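Local coordinates for protein Cyclo(L-leucyl-L-phenylalanyl) synthase (Streptomyces noursei, PDB 3OQV) that catalyses the ATP-independent formation of cyclo(L-leucyl-L-phenylalanyl) from aminoacyl-tRNAs, a step in the biosynthesis of the antibacterial peptide albonoursin, at residues N47-L52 with E105-H110; M74-G79 with Q83-S88; R117-L122 with P126-V131; A155-R160 with V165-E170; A183-F186 with V192-V195. All coordinates share one frame; numbering follows the deposited sequence. Where two conformers were deposited one is given.

Contacts 3 and 5 are buried and lie side by side, with centres about 8 Å apart, near the sheet and the catalytic pocket; aliphatic and aromatic carbons dominate both. Contacts 1 and 2 are partly buried and sit near opposite ends of helix 82-107, their centres about 32 Å apart; each is an apolar patch with no hydrogen bond across it. Contact 4 lies at the surface and adds polar bonds to its apolar cluster. It is tied to contact 2 through a salt bridge between Asp78 and Arg160. Contacts 4 and 5 both use helix 169-193, the first near its beginning and the second in its last turns.

Contact 1 of 5, residues N47-L52 with E105-H110; sequences NTVMLL and ESVGDH
Val49 and Val107 carry most of this small contact, which buries 159 Å² between helix 45-58 and the last turn of helix 82-107. Their CA atoms lie 6.8 Å apart, and the two side chains pass alongside one another, pointing opposite ways. Val49 divides its methyls between two partners. Its CG1, anti to the backbone N (chi1 170°), meets Val107 CG1 at 4.2 Å, while its CG2 presses on the methylene of Ser106, with CG2 and Ser106 CB 3.7 Å apart. Val107 answers with one methyl, CG1, which also reaches the base of the next residue on the same helical face: it lies 4.3 Å from Leu52 CB. Ser106 contributes carbon alone here, because its hydroxyl turns back to bond Arg102 O in its own helix. Beyond Val107 the chain leaves the helix at Gly108, whose positive phi would push a CB against Glu105 O. The two helices belong to successive beta-alpha-beta crossovers of the Rossmann fold, one following strand 29-37 and the other preceding strand 114-118. Ser103 and Leu104 extend the seam along helix 82-107 by touching Val49 and Leu52, and Ile34 of the sheet lies against Leu52. No hydrogen bond spans the two segments, so across them the contact rests on dispersion and on covering carbon surface: an apolar patch of methyls and methylenes, with the one hydroxyl at its border bonded within its own helix.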
# COMPACT_ATOMS: atom_id res chain seq x y z
N ASN A 47 5.91 15.63 1.05
CA ASN A 47 4.59 15.09 1.33
C ASN A 47 4.59 14.00 2.40
O ASN A 47 3.64 13.88 3.17
CB ASN A 47 3.93 14.58 0.05
CG ASN A 47 3.37 15.70 -0.81
OD1 ASN A 47 3.16 16.82 -0.33
ND2 ASN A 47 3.11 15.41 -2.08
N THR A 48 5.66 13.21 2.42
CA THR A 48 5.83 12.19 3.45
C THR A 48 5.91 12.82 4.83
O THR A 48 5.18 12.43 5.75
CB THR A 48 7.08 11.32 3.19
OG1 THR A 48 7.00 10.77 1.87
CG2 THR A 48 7.16 10.18 4.20
N VAL A 49 6.73 13.86 4.96
CA VAL A 49 6.92 14.53 6.24
C VAL A 49 5.61 15.08 6.79
O VAL A 49 5.27 14.85 7.95
CB VAL A 49 7.97 15.65 6.14
CG1 VAL A 49 7.97 16.50 7.40
CG2 VAL A 49 9.36 15.05 5.91
N MET A 50 4.84 15.77 5.94
CA MET A 50 3.57 16.35 6.38
C MET A 50 2.59 15.26 6.82
O MET A 50 1.87 15.42 7.80
CB MET A 50 2.95 17.21 5.28
CG MET A 50 3.54 18.61 5.17
SD MET A 50 2.27 19.89 5.07
CE MET A 50 1.23 19.23 3.76
N LEU A 51 2.57 14.15 6.08
CA LEU A 51 1.68 13.05 6.40
C LEU A 51 2.06 12.36 7.71
O LEU A 51 1.20 12.05 8.54
CB LEU A 51 1.64 12.04 5.25
CG LEU A 51 0.77 10.80 5.48
CD1 LEU A 51 -0.64 11.18 5.93
CD2 LEU A 51 0.75 9.94 4.22
N LEU A 52 3.36 12.10 7.89
CA LEU A 52 3.87 11.57 9.14
C LEU A 52 3.50 12.45 10.33
O LEU A 52 3.11 11.95 11.39
CB LEU A 52 5.39 11.39 9.07
CG LEU A 52 5.89 10.26 8.18
CD1 LEU A 52 7.42 10.25 8.10
CD2 LEU A 52 5.36 8.92 8.69
N GLU A 105 13.95 11.40 9.58
CA GLU A 105 14.89 12.35 10.16
C GLU A 105 14.26 13.74 10.29
O GLU A 105 14.48 14.43 11.29
CB GLU A 105 16.16 12.43 9.31
CG GLU A 105 17.28 11.52 9.79
CD GLU A 105 18.61 11.79 9.11
OE1 GLU A 105 19.59 11.06 9.39
OE2 GLU A 105 18.67 12.73 8.29
N SER A 106 13.47 14.13 9.30
CA SER A 106 12.91 15.48 9.27
C SER A 106 11.82 15.66 10.33
O SER A 106 11.47 16.78 10.68
CB SER A 106 12.34 15.81 7.89
OG SER A 106 13.37 15.93 6.94
N VAL A 107 11.28 14.54 10.81
CA VAL A 107 10.44 14.55 12.00
C VAL A 107 11.25 14.25 13.27
O VAL A 107 11.24 15.02 14.23
CB VAL A 107 9.24 13.58 11.88
CG1 VAL A 107 8.38 13.95 10.68
CG2 VAL A 107 9.72 12.14 11.77
N GLY A 108 11.98 13.13 13.25
CA GLY A 108 13.30 13.08 13.88
C GLY A 108 13.28 12.61 15.32
O GLY A 108 13.48 11.43 15.60
N ASP A 109 13.04 13.54 16.24
CA ASP A 109 13.35 13.33 17.65
C ASP A 109 12.31 12.45 18.33
O ASP A 109 12.35 12.25 19.55
CB ASP A 109 13.47 14.68 18.38
N HIS A 110 11.36 11.95 17.55
CA HIS A 110 10.60 10.76 17.93
C HIS A 110 10.18 9.97 16.70
O HIS A 110 8.99 9.74 16.46
CB HIS A 110 9.39 11.15 18.79

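Contact 2 of 5, residues M74-G79 with Q83-S88; sequences MLIADG and QEAERS
The CB bond of Leu75 is directed toward helix 82-107, which the side chain meets at two levels. Near the backbone its CB lies 3.7 Å from Ala85 CB, the two bonds from the main chain facing each other where the CA atoms come within 5.6 Å. Farther out, a chi1 of -67° sets CG beside the backbone N and carries CD1 on to the next turn. There CD1 rests 3.6 Å from Ala85 O and 3.7 Å from Ser88 CB, so the leucine tip lies against a carbonyl and a methylene rather than another branched chain. Ile76 comes from the flank: its CG1 bends in toward Ala85 CB, 4.0 Å away, and the alanine methyl is met by both neighbouring side chains of helix 71-78. The small side chain of Ala85 is consistent with this close approach, the short helix axes being 9.1 Å apart and running at 137° to each other, obliquely antiparallel. Helix 71-78 closes at Gly79 in a Schellman motif, with the positive phi of that motif, and the chain then passes through Arg80, which packs on both Leu75 and Ser88, to helix 82-107. On another side of the helix, Asp78 binds Arg160 and His171. The pair forms a helical hairpin with a tight turn, set within the beta-alpha-beta crossover that leads from strand 59-67 to strand 114-118 of the Rossmann fold.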
# COMPACT_ATOMS: atom_id res chain seq x y z
N MET A 74 6.14 -7.18 -12.91
CA MET A 74 5.51 -6.19 -13.77
C MET A 74 6.51 -5.69 -14.80
O MET A 74 6.17 -5.47 -15.96
CB MET A 74 4.99 -5.01 -12.94
CG MET A 74 4.08 -4.05 -13.71
SD MET A 74 2.59 -4.83 -14.38
CE MET A 74 1.58 -4.97 -12.89
N LEU A 75 7.76 -5.52 -14.37
CA LEU A 75 8.82 -5.11 -15.28
C LEU A 75 9.08 -6.19 -16.32
O LEU A 75 9.35 -5.90 -17.48
CB LEU A 75 10.10 -4.81 -14.50
CG LEU A 75 10.02 -3.59 -13.58
CD1 LEU A 75 11.22 -3.57 -12.65
CD2 LEU A 75 9.94 -2.31 -14.41
N ILE A 76 8.98 -7.45 -15.90
CA ILE A 76 9.11 -8.56 -16.82
C ILE A 76 7.97 -8.62 -17.84
O ILE A 76 8.22 -8.72 -19.04
CB ILE A 76 9.25 -9.88 -16.06
CG1 ILE A 76 10.60 -9.91 -15.34
CG2 ILE A 76 9.11 -11.06 -17.01
CD1 ILE A 76 10.71 -10.94 -14.25
N ALA A 77 6.73 -8.46 -17.37
CA ALA A 77 5.59 -8.21 -18.26
C ALA A 77 5.89 -7.15 -19.32
O ALA A 77 5.47 -7.27 -20.47
CB ALA A 77 4.35 -7.83 -17.45
N ASP A 78 6.59 -6.09 -18.93
CA ASP A 78 6.86 -4.97 -19.83
C ASP A 78 7.91 -5.35 -20.87
O ASP A 78 8.00 -4.73 -21.93
CB ASP A 78 7.33 -3.75 -19.04
CG ASP A 78 6.18 -2.96 -18.44
OD1 ASP A 78 5.11 -2.91 -19.08
OD2 ASP A 78 6.37 -2.37 -17.36
N GLY A 79 8.70 -6.37 -20.56
CA GLY A 79 9.62 -6.95 -21.53
C GLY A 79 11.08 -6.86 -21.12
O GLY A 79 11.98 -7.12 -21.93
N GLN A 83 17.20 -10.16 -15.03
CA GLN A 83 18.34 -9.46 -14.45
C GLN A 83 18.12 -7.95 -14.46
O GLN A 83 18.46 -7.26 -13.49
CB GLN A 83 19.63 -9.81 -15.19
CG GLN A 83 20.76 -8.84 -14.93
CD GLN A 83 22.08 -9.32 -15.48
OE1 GLN A 83 22.26 -9.42 -16.70
NE2 GLN A 83 23.02 -9.65 -14.59
N GLU A 84 17.57 -7.44 -15.55
CA GLU A 84 17.24 -6.03 -15.66
C GLU A 84 16.20 -5.63 -14.62
O GLU A 84 16.28 -4.56 -14.02
CB GLU A 84 16.73 -5.70 -17.06
CG GLU A 84 17.83 -5.63 -18.12
CD GLU A 84 17.32 -5.93 -19.52
OE1 GLU A 84 16.10 -5.80 -19.76
OE2 GLU A 84 18.15 -6.26 -20.40
N ALA A 85 15.21 -6.49 -14.42
CA ALA A 85 14.08 -6.17 -13.54
C ALA A 85 14.51 -6.17 -12.07
O ALA A 85 14.06 -5.33 -11.29
CB ALA A 85 12.93 -7.14 -13.75
N GLU A 86 15.40 -7.09 -11.72
CA GLU A 86 15.90 -7.17 -10.36
C GLU A 86 16.82 -5.99 -10.06
O GLU A 86 16.70 -5.37 -9.00
CB GLU A 86 16.61 -8.51 -10.11
CG GLU A 86 15.68 -9.71 -10.23
CD GLU A 86 16.42 -11.02 -10.48
OE1 GLU A 86 17.49 -10.99 -11.14
OE2 GLU A 86 15.94 -12.08 -10.02
N ARG A 87 17.64 -5.61 -11.04
CA ARG A 87 18.45 -4.39 -10.94
C ARG A 87 17.57 -3.14 -10.77
O ARG A 87 17.84 -2.30 -9.92
CB ARG A 87 19.37 -4.22 -12.16
CG ARG A 87 20.61 -5.14 -12.16
CD ARG A 87 21.30 -5.13 -13.53
NE ARG A 87 22.54 -5.91 -13.56
CZ ARG A 87 23.27 -6.10 -14.66
NH1 ARG A 87 22.86 -5.61 -15.83
NH2 ARG A 87 24.39 -6.80 -14.61
N SER A 88 16.55 -3.01 -11.61
CA SER A 88 15.63 -1.88 -11.52
C SER A 88 14.94 -1.80 -10.15
O SER A 88 14.94 -0.75 -9.50
CB SER A 88 14.57 -1.94 -12.62
OG SER A 88 13.75 -0.78 -12.58

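Contact 3 of 5, residues R117-L122 with P126-V131; sequences RSLSEL and PEYRAV
Leu122 and Tyr128 bring their CA atoms to 6.6 Å, where the chain leaves edge strand 114-118 of the Rossmann sheet, makes the short helix 119-122 and turns into helix 126-141. Ser118 is the N-cap of the short helix, its OG accepting from Glu121 N at 3.0 Å. Tyr128 fills the angle between the two helices. A chi1 of 171°, with CG turned to the far side from its own nitrogen, swings the ring toward the short helix. Leu119 crosses it at about a right angle and touches with one methyl, CD1 lying 4.1 Å from Tyr128 CE1. Leu122 runs closer to the root of the ring, with its CG 4.3 Å from Tyr128 CD1. The phenol oxygen is gripped by Ala181 O, Arg132 and Gln123, which ties this corner to the helix carrying residues that bind substrate in related enzymes. Both leucines also pack on Val65 of strand 59-67, so the turn is seated on the sheet. Leu122 O, which accepts from Thr125 OG1, approaches the tyrosine as well and stands 3.2 Å from Tyr128 CB.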
# COMPACT_ATOMS: atom_id res chain seq x y z
N ARG A 117 8.10 -0.85 8.05
CA ARG A 117 8.52 -2.16 7.57
C ARG A 117 8.24 -2.27 6.08
O ARG A 117 7.33 -1.61 5.57
CB ARG A 117 7.80 -3.27 8.33
CG ARG A 117 8.15 -3.34 9.82
CD ARG A 117 7.39 -4.47 10.50
NE ARG A 117 6.02 -4.06 10.77
CZ ARG A 117 5.17 -4.75 11.51
NH1 ARG A 117 5.50 -5.94 11.97
NH2 ARG A 117 3.93 -4.28 11.69
N SER A 118 9.00 -3.11 5.38
CA SER A 118 8.64 -3.53 4.02
C SER A 118 7.45 -4.48 4.07
O SER A 118 7.24 -5.17 5.06
CB SER A 118 9.81 -4.24 3.36
OG SER A 118 10.13 -5.43 4.07
N LEU A 119 6.69 -4.57 2.97
CA LEU A 119 5.63 -5.58 2.88
C LEU A 119 6.22 -6.99 2.99
O LEU A 119 5.67 -7.86 3.67
CB LEU A 119 4.81 -5.43 1.59
CG LEU A 119 3.59 -6.35 1.42
CD1 LEU A 119 2.66 -6.32 2.65
CD2 LEU A 119 2.79 -5.94 0.18
N SER A 120 7.38 -7.21 2.38
CA SER A 120 7.98 -8.53 2.42
C SER A 120 8.32 -8.98 3.85
O SER A 120 8.08 -10.13 4.19
CB SER A 120 9.21 -8.63 1.49
OG SER A 120 10.29 -7.90 2.00
N GLU A 121 8.73 -8.06 4.71
CA GLU A 121 8.97 -8.39 6.11
C GLU A 121 7.65 -8.70 6.82
O GLU A 121 7.56 -9.62 7.62
CB GLU A 121 9.66 -7.23 6.83
CG GLU A 121 10.10 -7.55 8.24
CD GLU A 121 10.68 -6.35 8.95
OE1 GLU A 121 11.09 -5.40 8.24
OE2 GLU A 121 10.67 -6.33 10.20
N LEU A 122 6.65 -7.88 6.55
CA LEU A 122 5.35 -8.01 7.17
C LEU A 122 4.73 -9.36 6.80
O LEU A 122 4.03 -10.00 7.62
CB LEU A 122 4.47 -6.86 6.68
CG LEU A 122 3.09 -6.73 7.29
CD1 LEU A 122 3.18 -6.62 8.80
CD2 LEU A 122 2.42 -5.49 6.71
N PRO A 126 2.98 -14.04 11.58
CA PRO A 126 1.76 -14.81 11.77
C PRO A 126 0.50 -13.96 11.59
O PRO A 126 -0.48 -14.42 11.01
CB PRO A 126 1.87 -15.29 13.22
CG PRO A 126 3.34 -15.45 13.41
CD PRO A 126 3.98 -14.32 12.63
N GLU A 127 0.54 -12.72 12.10
CA GLU A 127 -0.60 -11.82 11.98
C GLU A 127 -1.01 -11.64 10.52
O GLU A 127 -2.19 -11.77 10.18
CB GLU A 127 -0.26 -10.45 12.58
CG GLU A 127 -0.12 -10.46 14.10
CD GLU A 127 1.32 -10.60 14.56
OE1 GLU A 127 2.18 -11.06 13.76
OE2 GLU A 127 1.60 -10.22 15.71
N TYR A 128 -0.03 -11.37 9.66
CA TYR A 128 -0.31 -11.17 8.24
C TYR A 128 -0.81 -12.46 7.62
O TYR A 128 -1.75 -12.46 6.83
CB TYR A 128 0.94 -10.69 7.50
CG TYR A 128 0.79 -10.66 5.99
CD1 TYR A 128 0.44 -9.48 5.34
CD2 TYR A 128 0.96 -11.81 5.22
CE1 TYR A 128 0.30 -9.44 3.95
CE2 TYR A 128 0.85 -11.78 3.83
CZ TYR A 128 0.51 -10.58 3.20
OH TYR A 128 0.35 -10.53 1.84
N ARG A 129 -0.14 -13.57 7.94
CA ARG A 129 -0.45 -14.85 7.31
C ARG A 129 -1.90 -15.24 7.58
O ARG A 129 -2.63 -15.66 6.68
CB ARG A 129 0.51 -15.93 7.82
CG ARG A 129 1.98 -15.65 7.48
CD ARG A 129 2.84 -16.91 7.51
NE ARG A 129 2.59 -17.73 8.69
CZ ARG A 129 3.37 -17.76 9.76
NH1 ARG A 129 4.47 -17.02 9.80
NH2 ARG A 129 3.06 -18.53 10.79
N ALA A 130 -2.33 -15.07 8.82
CA ALA A 130 -3.69 -15.47 9.20
C ALA A 130 -4.72 -14.70 8.38
O ALA A 130 -5.75 -15.25 7.96
CB ALA A 130 -3.91 -15.28 10.69
N VAL A 131 -4.46 -13.41 8.16
CA VAL A 131 -5.38 -12.59 7.40
C VAL A 131 -5.34 -12.99 5.93
O VAL A 131 -6.37 -13.06 5.27
CB VAL A 131 -5.09 -11.08 7.57
CG1 VAL A 131 -5.98 -10.25 6.65
CG2 VAL A 131 -5.29 -10.68 9.03

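Contact 4 of 5, residues A155-R160 with V165-E170; sequences AVVMNR and VGISAE
Val157 O is held twice by Arg160, whose backbone N and side-chain NH1 reach it from opposite faces of the carbonyl plane. The grip closes the last turn of helix 143-158 in a helix-loop-helix connection, whose loop leads into helix 169-193 with Ser168 at its N-cap. The side-chain bond from NH1 to Val157 O is 3.0 Å long and nearly straight at 162°, with the oxygen lying in the guanidinium plane; the backbone bond from Arg160 N to the same atom measures 3.1 Å. Arg160 CG takes the position between backbone N and carbonyl carbon (chi1 67°), and the chain then runs extended to NE, which brings the guanidinium back to the last helical turn and within reach of the loop. There NH2 gives a weak, bent bond of 3.1 Å to Gly166 O. NE is salt-bridged to Asp78, so the head links helix 71-78, the helix end and the loop. A lysine in its place would probably keep at most one of these links, costing Val157 O its second, side-chain donor or leaving Gly166 O or Asp78 without the arginine. An apolar cluster lies beside the polar one: the tip of Ile167 lies against both Val157 and Met158. Met158, bent at chi2 and chi3, crosses the isoleucine at about a right angle and sets its SD 3.4 Å from Ile167 CD1. The same methyl is pressed tightly against the valine, Ile167 CD1 lying 3.5 Å from Val157 CG1.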
# COMPACT_ATOMS: atom_id res chain seq x y z
N ALA A 155 -6.17 -0.80 -12.21
CA ALA A 155 -5.63 0.50 -11.82
C ALA A 155 -4.13 0.45 -11.60
O ALA A 155 -3.41 1.35 -12.04
CB ALA A 155 -6.35 1.06 -10.58
N VAL A 156 -3.64 -0.60 -10.94
CA VAL A 156 -2.21 -0.78 -10.77
C VAL A 156 -1.51 -0.89 -12.12
O VAL A 156 -0.49 -0.24 -12.37
CB VAL A 156 -1.88 -2.05 -9.94
CG1 VAL A 156 -0.39 -2.35 -9.98
CG2 VAL A 156 -2.38 -1.90 -8.49
N VAL A 157 -2.05 -1.74 -12.99
CA VAL A 157 -1.44 -1.97 -14.29
C VAL A 157 -1.43 -0.67 -15.10
O VAL A 157 -0.38 -0.25 -15.60
CB VAL A 157 -2.20 -3.05 -15.10
CG1 VAL A 157 -1.73 -3.04 -16.54
CG2 VAL A 157 -1.96 -4.43 -14.48
N MET A 158 -2.58 -0.02 -15.17
CA MET A 158 -2.76 1.09 -16.09
C MET A 158 -1.94 2.29 -15.63
O MET A 158 -1.70 3.22 -16.39
CB MET A 158 -4.24 1.46 -16.22
CG MET A 158 -5.06 0.41 -16.98
SD MET A 158 -4.57 0.22 -18.72
CE MET A 158 -3.86 1.83 -19.05
N ASN A 159 -1.44 2.22 -14.40
CA ASN A 159 -0.74 3.34 -13.81
C ASN A 159 0.70 3.02 -13.46
O ASN A 159 1.37 3.80 -12.78
CB ASN A 159 -1.50 3.86 -12.58
CG ASN A 159 -2.86 4.46 -12.94
OD1 ASN A 159 -2.95 5.38 -13.76
ND2 ASN A 159 -3.93 3.93 -12.34
N ARG A 160 1.19 1.90 -13.98
CA ARG A 160 2.53 1.40 -13.66
C ARG A 160 3.63 2.31 -14.20
O ARG A 160 3.46 2.98 -15.22
CB ARG A 160 2.72 -0.01 -14.20
CG ARG A 160 2.73 -0.09 -15.72
CD ARG A 160 2.61 -1.52 -16.21
NE ARG A 160 2.88 -1.65 -17.64
CZ ARG A 160 1.98 -1.44 -18.59
NH1 ARG A 160 0.75 -1.06 -18.25
NH2 ARG A 160 2.29 -1.62 -19.86
N VAL A 165 2.73 0.55 -22.64
CA VAL A 165 1.37 1.01 -22.86
C VAL A 165 0.36 -0.13 -22.78
O VAL A 165 -0.63 -0.04 -22.06
CB VAL A 165 1.21 1.69 -24.22
CG1 VAL A 165 -0.18 2.31 -24.34
CG2 VAL A 165 2.30 2.72 -24.43
N GLY A 166 0.60 -1.17 -23.57
CA GLY A 166 -0.36 -2.25 -23.74
C GLY A 166 -0.42 -3.14 -22.51
O GLY A 166 0.58 -3.32 -21.82
N ILE A 167 -1.62 -3.64 -22.21
CA ILE A 167 -1.82 -4.69 -21.21
C ILE A 167 -1.76 -6.08 -21.86
O ILE A 167 -2.24 -6.27 -22.98
CB ILE A 167 -3.20 -4.53 -20.54
CG1 ILE A 167 -3.26 -3.24 -19.73
CG2 ILE A 167 -3.50 -5.71 -19.64
CD1 ILE A 167 -4.40 -3.22 -18.73
N SER A 168 -1.20 -7.05 -21.15
CA SER A 168 -1.41 -8.45 -21.50
C SER A 168 -1.87 -9.28 -20.31
O SER A 168 -1.93 -8.79 -19.18
CB SER A 168 -0.14 -9.05 -22.11
OG SER A 168 0.82 -9.35 -21.11
N ALA A 169 -2.19 -10.54 -20.58
CA ALA A 169 -2.43 -11.51 -19.52
C ALA A 169 -1.32 -11.53 -18.48
O ALA A 169 -1.58 -11.71 -17.29
CB ALA A 169 -2.67 -12.90 -20.11
N GLU A 170 -0.07 -11.32 -18.91
CA GLU A 170 1.06 -11.32 -17.98
C GLU A 170 1.09 -10.12 -17.03
O GLU A 170 1.52 -10.24 -15.88
CB GLU A 170 2.40 -11.46 -18.72
O HOH W 1 -0.93 0.56 -19.74

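Contact 5 of 5, residues A183-F186 with V192-V195; sequences APLF and VFSV
Val192 points at the turn formed by Pro184 and Leu185 and puts its CG2 methyl against the proline. This methyl sits 3.4 Å from Pro184 O and 3.8 Å from Pro184 CB. The other methyl, CG1, turns toward Leu185 and comes within 4.4 Å of its CD1. Leu185 meets the neighbouring aromatic with its second branch: CD2 lies 4.2 Å from Phe193 CZ, at the ring edge and near its plane. A face of that ring is covered from its own segment by Val192 CG1, 3.7 Å above the centre, so Val192 braces both the leucine and the phenylalanine. All these residues belong to helix 169-193, yet the CA atoms of Leu185 and Val192 are only 6.6 Å apart, less than a straight helix would allow over seven residues, so the chain must bend between them. A separate irregularity is the kink at residues 184 and 185, whose nitrogens lack the bond to the preceding turn. In the next shell Tyr128, Val131 and Thr135 of helix 126-141 pack on the proline. Leu185 lies against Leu33 and Val65 of the sheet and against Leu119 and Leu122, and the Phe193 ring meets that of His31 with planes at about 30°. The side chain of Leu185 also comes about 4 Å from the bound dithiane diol and about 6 Å from the side chains of Glu182, which may be critical in catalysis, and Leu200, essential for specificity. The cluster thus backs the catalytic pocket of a Rossmann domain like that of the Rossmann-fold aminoacyl-tRNA synthetases.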
# COMPACT_ATOMS: atom_id res chain seq x y z
N ALA A 183 -3.71 -7.08 0.01
CA ALA A 183 -5.11 -7.19 0.41
C ALA A 183 -5.34 -7.35 1.92
O ALA A 183 -6.29 -6.78 2.46
CB ALA A 183 -5.80 -8.32 -0.36
N PRO A 184 -4.50 -8.15 2.60
CA PRO A 184 -4.61 -8.22 4.07
C PRO A 184 -4.60 -6.84 4.72
O PRO A 184 -5.32 -6.60 5.70
CB PRO A 184 -3.36 -9.01 4.47
CG PRO A 184 -3.18 -9.98 3.30
CD PRO A 184 -3.53 -9.14 2.08
N LEU A 185 -3.83 -5.92 4.15
CA LEU A 185 -3.72 -4.57 4.71
C LEU A 185 -4.95 -3.72 4.41
O LEU A 185 -5.43 -2.98 5.28
CB LEU A 185 -2.45 -3.87 4.21
CG LEU A 185 -1.16 -4.32 4.92
CD1 LEU A 185 -0.83 -5.77 4.56
CD2 LEU A 185 0.01 -3.42 4.57
N PHE A 186 -5.52 -3.86 3.22
CA PHE A 186 -6.71 -3.08 2.90
C PHE A 186 -8.05 -3.70 3.33
O PHE A 186 -9.03 -2.99 3.50
CB PHE A 186 -6.71 -2.50 1.46
CG PHE A 186 -6.74 -3.53 0.35
CD1 PHE A 186 -7.93 -4.16 0.02
CD2 PHE A 186 -5.65 -3.67 -0.50
CE1 PHE A 186 -7.99 -5.04 -1.06
CE2 PHE A 186 -5.71 -4.54 -1.60
CZ PHE A 186 -6.89 -5.19 -1.90
N VAL A 192 -4.06 -7.57 10.94
CA VAL A 192 -2.64 -7.54 10.54
C VAL A 192 -1.74 -6.88 11.60
O VAL A 192 -0.61 -7.32 11.84
CB VAL A 192 -2.47 -6.83 9.17
CG1 VAL A 192 -0.99 -6.62 8.86
CG2 VAL A 192 -3.10 -7.68 8.05
N PHE A 193 -2.22 -5.78 12.19
CA PHE A 193 -1.39 -4.97 13.08
C PHE A 193 -1.81 -5.14 14.54
O PHE A 193 -1.32 -4.42 15.41
CB PHE A 193 -1.43 -3.49 12.68
CG PHE A 193 -0.89 -3.23 11.32
CD1 PHE A 193 0.49 -3.28 11.09
CD2 PHE A 193 -1.74 -3.05 10.24
CE1 PHE A 193 1.01 -3.09 9.81
CE2 PHE A 193 -1.23 -2.87 8.95
CZ PHE A 193 0.14 -2.89 8.74
N SER A 194 -2.79 -6.02 14.78
CA SER A 194 -3.31 -6.29 16.13
C SER A 194 -3.77 -5.04 16.88
O SER A 194 -3.33 -4.77 18.01
CB SER A 194 -2.28 -7.05 16.99
OG SER A 194 -1.48 -7.94 16.22
N VAL A 195 -4.70 -4.31 16.28
CA VAL A 195 -5.25 -3.12 16.90
C VAL A 195 -6.75 -3.15 16.70
O VAL A 195 -7.24 -3.83 15.80
CB VAL A 195 -4.70 -1.84 16.25
CG1 VAL A 195 -3.25 -1.60 16.67
CG2 VAL A 195 -4.82 -1.92 14.72